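Local structure of 2-nitropropane dioxygenase (Streptomyces ansochromogenes, 3BW2) at residues K55-R58 with G59-R63; G250-K253 with R254-D258; A342-A345 with E346-A350. The protein is a flavin mononucleotide-dependent TIM-barrel oxidoreductase that probably uses molecular oxygen to oxidise and denitrify alkyl nitronates such as propionate 3-nitronate. All coordinates share one frame; numbering follows the deposited sequence.

Contact 1 (K55-R58 with G59-R63)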
ATOM      1  N   LYS A  55      36.002   2.473   4.697  1.00 24.90           N
ATOM      2  CA  LYS A  55      37.258   3.130   4.341  1.00 26.74           C
ATOM      3  C   LYS A  55      37.274   3.459   2.850  1.00 25.78           C
ATOM      4  O   LYS A  55      37.673   4.549   2.442  1.00 23.99           O
ATOM      5  CB  LYS A  55      38.443   2.226   4.682  1.00 28.47           C
ATOM      6  CG  LYS A  55      38.666   2.031   6.171  1.00 35.17           C
ATOM      7  CD  LYS A  55      39.907   1.195   6.420  1.00 39.27           C
ATOM      8  CE  LYS A  55      40.250   1.134   7.896  1.00 42.64           C
ATOM      9  NZ  LYS A  55      41.529   0.403   8.138  1.00 45.87           N
ATOM     10  N   ARG A  56      36.831   2.501   2.045  1.00 26.50           N
ATOM     11  CA  ARG A  56      36.775   2.659   0.599  1.00 27.66           C
ATOM     12  C   ARG A  56      35.953   3.895   0.240  1.00 26.46           C
ATOM     13  O   ARG A  56      36.394   4.755  -0.524  1.00 27.37           O
ATOM     14  CB  ARG A  56      36.128   1.418  -0.016  1.00 31.00           C
ATOM     15  CG  ARG A  56      36.103   1.376  -1.533  1.00 35.54           C
ATOM     16  CD  ARG A  56      37.374   0.751  -2.080  1.00 41.35           C
ATOM     17  NE  ARG A  56      38.182   1.715  -2.823  1.00 45.65           N
ATOM     18  CZ  ARG A  56      37.800   2.290  -3.958  1.00 46.63           C
ATOM     19  NH1 ARG A  56      38.603   3.157  -4.563  1.00 48.07           N
ATOM     20  NH2 ARG A  56      36.621   1.994  -4.493  1.00 48.80           N
ATOM     21  N   LEU A  57      34.756   3.979   0.807  1.00 25.71           N
ATOM     22  CA  LEU A  57      33.847   5.087   0.545  1.00 23.08           C
ATOM     23  C   LEU A  57      34.399   6.453   0.954  1.00 23.15           C
ATOM     24  O   LEU A  57      34.191   7.442   0.256  1.00 20.54           O
ATOM     25  CB  LEU A  57      32.518   4.833   1.253  1.00 22.60           C
ATOM     26  CG  LEU A  57      31.400   5.842   0.997  1.00 22.79           C
ATOM     27  CD1 LEU A  57      31.153   5.984  -0.507  1.00 21.21           C
ATOM     28  CD2 LEU A  57      30.143   5.374   1.709  1.00 20.57           C
ATOM     29  N   ARG A  58      35.091   6.510   2.089  1.00 22.91           N
ATOM     30  CA  ARG A  58      35.663   7.767   2.553  1.00 23.86           C
ATOM     31  C   ARG A  58      36.695   8.273   1.553  1.00 24.62           C
ATOM     32  O   ARG A  58      36.953   9.474   1.464  1.00 26.11           O
ATOM     33  CB  ARG A  58      36.305   7.583   3.929  1.00 25.03           C
ATOM     34  CG  ARG A  58      35.290   7.482   5.060  1.00 25.60           C
ATOM     35  CD  ARG A  58      35.945   6.989   6.345  1.00 28.23           C
ATOM     36  NE  ARG A  58      35.071   7.139   7.507  1.00 26.01           N
ATOM     37  CZ  ARG A  58      35.289   6.556   8.681  1.00 27.75           C
ATOM     38  NH1 ARG A  58      36.353   5.777   8.848  1.00 25.47           N
ATOM     39  NH2 ARG A  58      34.448   6.755   9.690  1.00 26.90           N
ATOM     40  N   GLY A  59      37.277   7.349   0.798  1.00 25.86           N
ATOM     41  CA  GLY A  59      38.256   7.721  -0.204  1.00 24.92           C
ATOM     42  C   GLY A  59      37.562   8.142  -1.487  1.00 26.03           C
ATOM     43  O   GLY A  59      38.182   8.731  -2.372  1.00 26.57           O
ATOM     44  N   LEU A  60      36.268   7.844  -1.587  1.00 25.72           N
ATOM     45  CA  LEU A  60      35.494   8.206  -2.770  1.00 24.40           C
ATOM     46  C   LEU A  60      34.724   9.501  -2.566  1.00 24.42           C
ATOM     47  O   LEU A  60      34.506  10.253  -3.513  1.00 25.77           O
ATOM     48  CB  LEU A  60      34.527   7.081  -3.135  1.00 24.20           C
ATOM     49  CG  LEU A  60      35.223   5.770  -3.513  1.00 25.56           C
ATOM     50  CD1 LEU A  60      34.189   4.681  -3.760  1.00 24.99           C
ATOM     51  CD2 LEU A  60      36.076   5.993  -4.754  1.00 24.86           C
ATOM     52  N   THR A  61      34.316   9.774  -1.331  1.00 23.06           N
ATOM     53  CA  THR A  61      33.579  11.002  -1.054  1.00 21.86           C
ATOM     54  C   THR A  61      33.805  11.500   0.364  1.00 22.47           C
ATOM     55  O   THR A  61      34.053  10.718   1.279  1.00 22.05           O
ATOM     56  CB  THR A  61      32.061  10.810  -1.262  1.00 21.25           C
ATOM     57  OG1 THR A  61      31.377  12.035  -0.968  1.00 20.46           O
ATOM     58  CG2 THR A  61      31.530   9.714  -0.345  1.00 20.99           C
ATOM     59  N   GLY A  62      33.725  12.814   0.535  1.00 23.68           N
ATOM     60  CA  GLY A  62      33.904  13.397   1.851  1.00 24.75           C
ATOM     61  C   GLY A  62      32.554  13.800   2.409  1.00 25.40           C
ATOM     62  O   GLY A  62      32.460  14.357   3.502  1.00 26.31           O
ATOM     63  N   ARG A  63      31.500  13.508   1.652  1.00 24.35           N
ATOM     64  CA  ARG A  63      30.144  13.852   2.061  1.00 24.01           C
ATOM     65  C   ARG A  63      29.525  12.786   2.968  1.00 22.60           C
ATOM     66  O   ARG A  63      29.955  11.633   2.968  1.00 20.68           O
ATOM     67  CB  ARG A  63      29.292  14.081   0.812  1.00 27.62           C
ATOM     68  CG  ARG A  63      29.935  15.103  -0.124  1.00 32.99           C
ATOM     69  CD  ARG A  63      29.072  15.439  -1.322  1.00 38.12           C
ATOM     70  NE  ARG A  63      29.720  16.434  -2.176  1.00 43.19           N
ATOM     71  CZ  ARG A  63      30.028  17.669  -1.789  1.00 45.05           C
ATOM     72  NH1 ARG A  63      29.745  18.074  -0.558  1.00 46.26           N
ATOM     73  NH2 ARG A  63      30.629  18.502  -2.629  1.00 45.16           N
TER
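R56 and L60 meet on the last turn of helix 47-60, where a leucine lies against an arginine one turn back. Take L60 from its root outward. L60 CB sits 3.4 Å from L57 O. L60 CG, set beside its own backbone N (chi1 -63°), comes 3.4 Å from R56 O and lies over one face of the R56 guanidinium. The methyls reach the two terminal nitrogens: L60 CD1 meets R56 NH2 at 3.7 Å, and L60 CD2 meets R56 NH1 at 3.8 Å. Bends at chi2 and chi3 bring the arginine end back over the leucine, so the two chains cross at a slant, hydrocarbon against a flat cation.

The next side chains along the helix end turn to the buried side. L57 and T61 lie alongside each other and point the same way, with L57 CD1 3.8 Å from T61 CG2; the leucine also packs on A28 and A29 of helix 25-33 and on F65. L57 O takes two backbone donors, one three and one four residues on, near the C-terminal end of the helix. T61 N donates to L57 O at 2.8 Å, nearly in line with the carbonyl (C=O...N 168°); L60 N, as close to L57 O, comes from above the carbonyl plane. T61 then steadies the exit: its OG1 accepts from R63 N at 3.0 Å, an ST turn, and is also hydrogen-bonded to E33. R58 extends to a salt bridge with D121. The whole is the helix C-terminus of a beta-alpha-beta unit, strand 38-41, helix 47-60 and strand 65-70, in the TIM barrel.

Contact 2 (G250-K253 with R254-D258)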
ATOM      1  N   GLY A 250      23.275  -8.947 -13.142  1.00 18.92           N
ATOM      2  CA  GLY A 250      22.612  -8.562 -14.374  1.00 19.89           C
ATOM      3  C   GLY A 250      21.221  -9.151 -14.529  1.00 20.08           C
ATOM      4  O   GLY A 250      20.303  -8.448 -14.954  1.00 20.61           O
ATOM      5  N   PRO A 251      21.028 -10.442 -14.211  1.00 20.05           N
ATOM      6  CA  PRO A 251      19.697 -11.046 -14.345  1.00 20.10           C
ATOM      7  C   PRO A 251      18.680 -10.374 -13.418  1.00 20.93           C
ATOM      8  O   PRO A 251      17.475 -10.362 -13.695  1.00 16.79           O
ATOM      9  CB  PRO A 251      19.940 -12.512 -13.969  1.00 20.06           C
ATOM     10  CG  PRO A 251      21.369 -12.729 -14.361  1.00 20.42           C
ATOM     11  CD  PRO A 251      22.036 -11.465 -13.885  1.00 18.09           C
ATOM     12  N   HIS A 252      19.178  -9.821 -12.315  1.00 19.45           N
ATOM     13  CA  HIS A 252      18.323  -9.146 -11.349  1.00 18.99           C
ATOM     14  C   HIS A 252      17.925  -7.775 -11.899  1.00 18.49           C
ATOM     15  O   HIS A 252      16.757  -7.391 -11.852  1.00 18.34           O
ATOM     16  CB  HIS A 252      19.062  -9.013 -10.008  1.00 18.22           C
ATOM     17  CG  HIS A 252      18.196  -8.546  -8.880  1.00 18.93           C
ATOM     18  ND1 HIS A 252      18.571  -8.664  -7.558  1.00 17.10           N
ATOM     19  CD2 HIS A 252      16.984  -7.939  -8.872  1.00 17.41           C
ATOM     20  CE1 HIS A 252      17.630  -8.149  -6.787  1.00 18.36           C
ATOM     21  NE2 HIS A 252      16.657  -7.701  -7.559  1.00 17.36           N
ATOM     22  N   LYS A 253      18.894  -7.036 -12.428  1.00 18.25           N
ATOM     23  CA  LYS A 253      18.602  -5.730 -13.005  1.00 17.73           C
ATOM     24  C   LYS A 253      17.674  -5.898 -14.209  1.00 17.95           C
ATOM     25  O   LYS A 253      16.749  -5.114 -14.409  1.00 19.33           O
ATOM     26  CB  LYS A 253      19.890  -5.033 -13.454  1.00 18.57           C
ATOM     27  CG  LYS A 253      20.829  -4.621 -12.330  1.00 17.74           C
ATOM     28  CD  LYS A 253      22.039  -3.880 -12.889  1.00 17.82           C
ATOM     29  CE  LYS A 253      22.888  -3.285 -11.771  1.00 18.19           C
ATOM     30  NZ  LYS A 253      24.071  -2.554 -12.305  1.00 18.30           N
ATOM     31  N   ARG A 254      17.917  -6.934 -15.006  1.00 18.33           N
ATOM     32  CA  ARG A 254      17.108  -7.185 -16.197  1.00 18.54           C
ATOM     33  C   ARG A 254      15.661  -7.548 -15.872  1.00 18.61           C
ATOM     34  O   ARG A 254      14.737  -7.138 -16.572  1.00 17.08           O
ATOM     35  CB  ARG A 254      17.747  -8.298 -17.041  1.00 17.63           C
ATOM     36  CG  ARG A 254      19.052  -7.882 -17.729  1.00 21.28           C
ATOM     37  CD  ARG A 254      19.499  -8.882 -18.798  1.00 18.08           C
ATOM     38  NE  ARG A 254      20.071 -10.105 -18.240  1.00 20.75           N
ATOM     39  CZ  ARG A 254      21.326 -10.218 -17.810  1.00 20.20           C
ATOM     40  NH1 ARG A 254      22.150  -9.180 -17.868  1.00 21.71           N
ATOM     41  NH2 ARG A 254      21.760 -11.370 -17.324  1.00 20.43           N
ATOM     42  N   ALA A 255      15.472  -8.303 -14.798  1.00 18.53           N
ATOM     43  CA  ALA A 255      14.143  -8.742 -14.389  1.00 20.06           C
ATOM     44  C   ALA A 255      13.186  -7.605 -14.034  1.00 18.68           C
ATOM     45  O   ALA A 255      11.988  -7.695 -14.297  1.00 19.10           O
ATOM     46  CB  ALA A 255      14.263  -9.714 -13.207  1.00 19.25           C
ATOM     47  N   LEU A 256      13.718  -6.537 -13.448  1.00 19.90           N
ATOM     48  CA  LEU A 256      12.907  -5.389 -13.031  1.00 20.97           C
ATOM     49  C   LEU A 256      11.938  -4.872 -14.088  1.00 21.92           C
ATOM     50  O   LEU A 256      10.805  -4.519 -13.773  1.00 21.74           O
ATOM     51  CB  LEU A 256      13.810  -4.233 -12.586  1.00 19.40           C
ATOM     52  CG  LEU A 256      14.778  -4.476 -11.422  1.00 19.86           C
ATOM     53  CD1 LEU A 256      15.511  -3.176 -11.112  1.00 21.52           C
ATOM     54  CD2 LEU A 256      14.024  -4.961 -10.190  1.00 18.63           C
ATOM     55  N   THR A 257      12.379  -4.817 -15.339  1.00 23.34           N
ATOM     56  CA  THR A 257      11.526  -4.315 -16.408  1.00 24.21           C
ATOM     57  C   THR A 257      11.068  -5.395 -17.382  1.00 26.98           C
ATOM     58  O   THR A 257      10.424  -5.096 -18.392  1.00 26.90           O
ATOM     59  CB  THR A 257      12.239  -3.208 -17.194  1.00 24.04           C
ATOM     60  OG1 THR A 257      13.478  -3.708 -17.706  1.00 25.62           O
ATOM     61  CG2 THR A 257      12.516  -2.013 -16.288  1.00 23.24           C
ATOM     62  N   ASP A 258      11.392  -6.648 -17.073  1.00 28.00           N
ATOM     63  CA  ASP A 258      11.011  -7.776 -17.919  1.00 29.39           C
ATOM     64  C   ASP A 258       9.531  -8.108 -17.728  1.00 31.00           C
ATOM     65  O   ASP A 258       9.109  -8.469 -16.630  1.00 30.31           O
ATOM     66  CB  ASP A 258      11.848  -9.005 -17.563  1.00 29.36           C
ATOM     67  CG  ASP A 258      11.534 -10.200 -18.442  1.00 31.19           C
ATOM     68  OD1 ASP A 258      10.445 -10.226 -19.057  1.00 32.81           O
ATOM     69  OD2 ASP A 258      12.374 -11.119 -18.508  1.00 28.75           O
TER
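R254 lies with the face of its guanidinium over the G250-P251 peptide, one turn earlier in the short helix 250-255. G250 C is 3.3 Å from the guanidinium plane, over its centre, and P251 N is displaced toward the rim. At the end of the group, R254 NH2 approaches P251 CG to 3.3 Å, proline ring and arginine running side by side. The bend at chi3 (-75°) turns the chain back over the peptide. A CB on G250 would clash with R254 NH1 where it now lies, so the absence of a side chain lets the guanidinium come this close. The backbone reinforces it: R254 N donates to G250 O at 2.8 Å.

At A255 the next helical bond goes to P251 O, 3.1 Å from A255 N, the donor standing above the carbonyl plane. The A255 methyl touches F261 and L319. L256 follows, its CG 3.5 Å from H252 O and its CD2 at the edge of the H252 ring, 4.4 Å from the ring atom CD2. NE2, the ring atom next to that CD2, is hydrogen-bonded to W320 O, and the side chain lies about 5 Å from the bound flavin mononucleotide. T257 is a middle residue of the type I turn from A255 to D258, which D258 N closes on A255 O at 3.0 Å.

Chemically, the exposed arginine is held across this contact by a peptide face and a proline ring, with no salt bridge between the segments, while a leucine methyl meets the edge of the buried histidine ring near the cofactor.

Contact 3 (A342-A345 with E346-A350)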
ATOM      1  N   ALA A 342      14.931  16.998 -10.444  1.00 19.43           N
ATOM      2  CA  ALA A 342      14.181  17.795 -11.406  1.00 20.43           C
ATOM      3  C   ALA A 342      12.695  17.474 -11.319  1.00 21.07           C
ATOM      4  O   ALA A 342      11.854  18.367 -11.407  1.00 21.19           O
ATOM      5  CB  ALA A 342      14.687  17.525 -12.816  1.00 19.30           C
ATOM      6  N   GLU A 343      12.373  16.194 -11.154  1.00 21.77           N
ATOM      7  CA  GLU A 343      10.980  15.776 -11.059  1.00 21.94           C
ATOM      8  C   GLU A 343      10.378  16.322  -9.773  1.00 22.60           C
ATOM      9  O   GLU A 343       9.220  16.749  -9.747  1.00 22.20           O
ATOM     10  CB  GLU A 343      10.885  14.249 -11.113  1.00 22.05           C
ATOM     11  CG  GLU A 343      11.203  13.683 -12.499  1.00 20.70           C
ATOM     12  CD  GLU A 343      11.307  12.168 -12.518  1.00 21.47           C
ATOM     13  OE1 GLU A 343      11.320  11.592 -13.625  1.00 22.35           O
ATOM     14  OE2 GLU A 343      11.389  11.552 -11.435  1.00 18.64           O
ATOM     15  N   LEU A 344      11.180  16.320  -8.711  1.00 21.02           N
ATOM     16  CA  LEU A 344      10.755  16.846  -7.420  1.00 20.57           C
ATOM     17  C   LEU A 344      10.406  18.326  -7.558  1.00 20.45           C
ATOM     18  O   LEU A 344       9.334  18.764  -7.141  1.00 19.44           O
ATOM     19  CB  LEU A 344      11.876  16.683  -6.393  1.00 20.76           C
ATOM     20  CG  LEU A 344      11.697  17.385  -5.044  1.00 20.94           C
ATOM     21  CD1 LEU A 344      10.446  16.863  -4.358  1.00 21.31           C
ATOM     22  CD2 LEU A 344      12.919  17.141  -4.173  1.00 18.58           C
ATOM     23  N   ALA A 345      11.318  19.094  -8.146  1.00 21.78           N
ATOM     24  CA  ALA A 345      11.099  20.524  -8.332  1.00 23.87           C
ATOM     25  C   ALA A 345       9.859  20.765  -9.188  1.00 25.11           C
ATOM     26  O   ALA A 345       9.041  21.628  -8.881  1.00 25.10           O
ATOM     27  CB  ALA A 345      12.322  21.160  -8.987  1.00 24.09           C
ATOM     28  N   GLU A 346       9.724  19.992 -10.259  1.00 27.75           N
ATOM     29  CA  GLU A 346       8.580  20.125 -11.151  1.00 30.44           C
ATOM     30  C   GLU A 346       7.271  19.888 -10.403  1.00 31.62           C
ATOM     31  O   GLU A 346       6.291  20.605 -10.609  1.00 29.91           O
ATOM     32  CB  GLU A 346       8.704  19.137 -12.311  1.00 33.58           C
ATOM     33  CG  GLU A 346       7.444  19.005 -13.145  1.00 39.28           C
ATOM     34  CD  GLU A 346       7.571  17.952 -14.228  1.00 43.58           C
ATOM     35  OE1 GLU A 346       8.010  16.820 -13.912  1.00 44.81           O
ATOM     36  OE2 GLU A 346       7.227  18.251 -15.392  1.00 46.02           O
ATOM     37  N   ALA A 347       7.256  18.880  -9.534  1.00 31.24           N
ATOM     38  CA  ALA A 347       6.059  18.570  -8.758  1.00 32.10           C
ATOM     39  C   ALA A 347       5.777  19.672  -7.739  1.00 32.96           C
ATOM     40  O   ALA A 347       4.626  20.034  -7.520  1.00 33.26           O
ATOM     41  CB  ALA A 347       6.219  17.222  -8.054  1.00 31.25           C
ATOM     42  N   ARG A 348       6.826  20.203  -7.117  1.00 35.39           N
ATOM     43  CA  ARG A 348       6.662  21.276  -6.135  1.00 38.35           C
ATOM     44  C   ARG A 348       5.946  22.452  -6.780  1.00 39.54           C
ATOM     45  O   ARG A 348       4.945  22.948  -6.266  1.00 40.14           O
ATOM     46  CB  ARG A 348       8.018  21.766  -5.629  1.00 39.72           C
ATOM     47  CG  ARG A 348       8.668  20.929  -4.555  1.00 42.89           C
ATOM     48  CD  ARG A 348      10.030  21.524  -4.216  1.00 46.25           C
ATOM     49  NE  ARG A 348      10.697  20.818  -3.128  1.00 48.65           N
ATOM     50  CZ  ARG A 348      10.276  20.823  -1.867  1.00 50.15           C
ATOM     51  NH1 ARG A 348       9.186  21.499  -1.534  1.00 50.26           N
ATOM     52  NH2 ARG A 348      10.945  20.152  -0.941  1.00 51.35           N
ATOM     53  N   THR A 349       6.484  22.900  -7.908  1.00 40.37           N
ATOM     54  CA  THR A 349       5.915  24.019  -8.641  1.00 41.73           C
ATOM     55  C   THR A 349       4.439  23.786  -8.955  1.00 42.34           C
ATOM     56  O   THR A 349       3.610  24.672  -8.751  1.00 43.02           O
ATOM     57  CB  THR A 349       6.684  24.255  -9.953  1.00 41.10           C
ATOM     58  OG1 THR A 349       8.052  24.553  -9.654  1.00 41.28           O
ATOM     59  CG2 THR A 349       6.080  25.412 -10.727  1.00 41.86           C
ATOM     60  N   ALA A 350       4.118  22.593  -9.447  1.00 42.60           N
ATOM     61  CA  ALA A 350       2.740  22.251  -9.788  1.00 43.57           C
ATOM     62  C   ALA A 350       1.805  22.430  -8.594  1.00 45.06           C
ATOM     63  O   ALA A 350       0.710  22.972  -8.735  1.00 44.61           O
ATOM     64  CB  ALA A 350       2.671  20.819 -10.297  1.00 43.48           C
TER
HETATM   65  O   HOH W   1       7.348  15.676 -11.351  1.00 23.57           O
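Helix 333-350, the last helix of the chain, is regular here: A342 O, E343 O, L344 O and A345 O each accept from the backbone N four residues on. E346 N reaches A342 O at 2.9 Å, and T349 N reaches A345 O at 3.0 Å with an almost straight N-H...O angle of 176°. T349 OG1 also lies 3.2 Å from A345 O. A water donates to both E343 O (2.7 Å) and E346 OE1 (2.9 Å), tying the glutamate end to the carbonyl one turn back.

On the inward side L344 and R348 run alongside each other. R348 CG, anti to its carbonyl carbon (chi1 -81°), passes 3.4 Å from L344 O, and the chain continues extended until R348 NE comes 4.1 Å from both CG and CD1 of L344. This face of the helix packs on barrel helix 220-228, where L344 touches I223 and A224 and R348 touches L227; L344 also reaches P12, just ahead of the first barrel strand. The second subunit also touches this helix: A347 packs on A228 of the second subunit, and R348 NH1 makes a weak hydrogen bond to L351 O of that subunit. An alanine in place of R348 is likely to leave the flank of L344 and the nearby L227 less covered and that neighbouring carbonyl without this donor. One residue before L344, E343 forms a salt bridge with R329, and its OE2 takes the backbone N-H of G220.

Overall arrangement
The three contacts stand well apart, with centres about 29 to 31 Å from one another and no touch between them; each is a local turn of its own helix. All are partly buried, but contact 3 lies farthest from the chain centre, on the C-terminal helix at the dimer interface, whereas contact 2 sits nearest that centre and beside the cofactor. Contact 1 belongs to a beta-alpha-beta unit of the barrel. An arginine takes part in each, in different ways: leucine methyls meet it in contact 1, a glycine-proline peptide in contact 2, and a leucine flank in contact 3. Contacts 1 and 2 end in turns, while 342-350 stays helical.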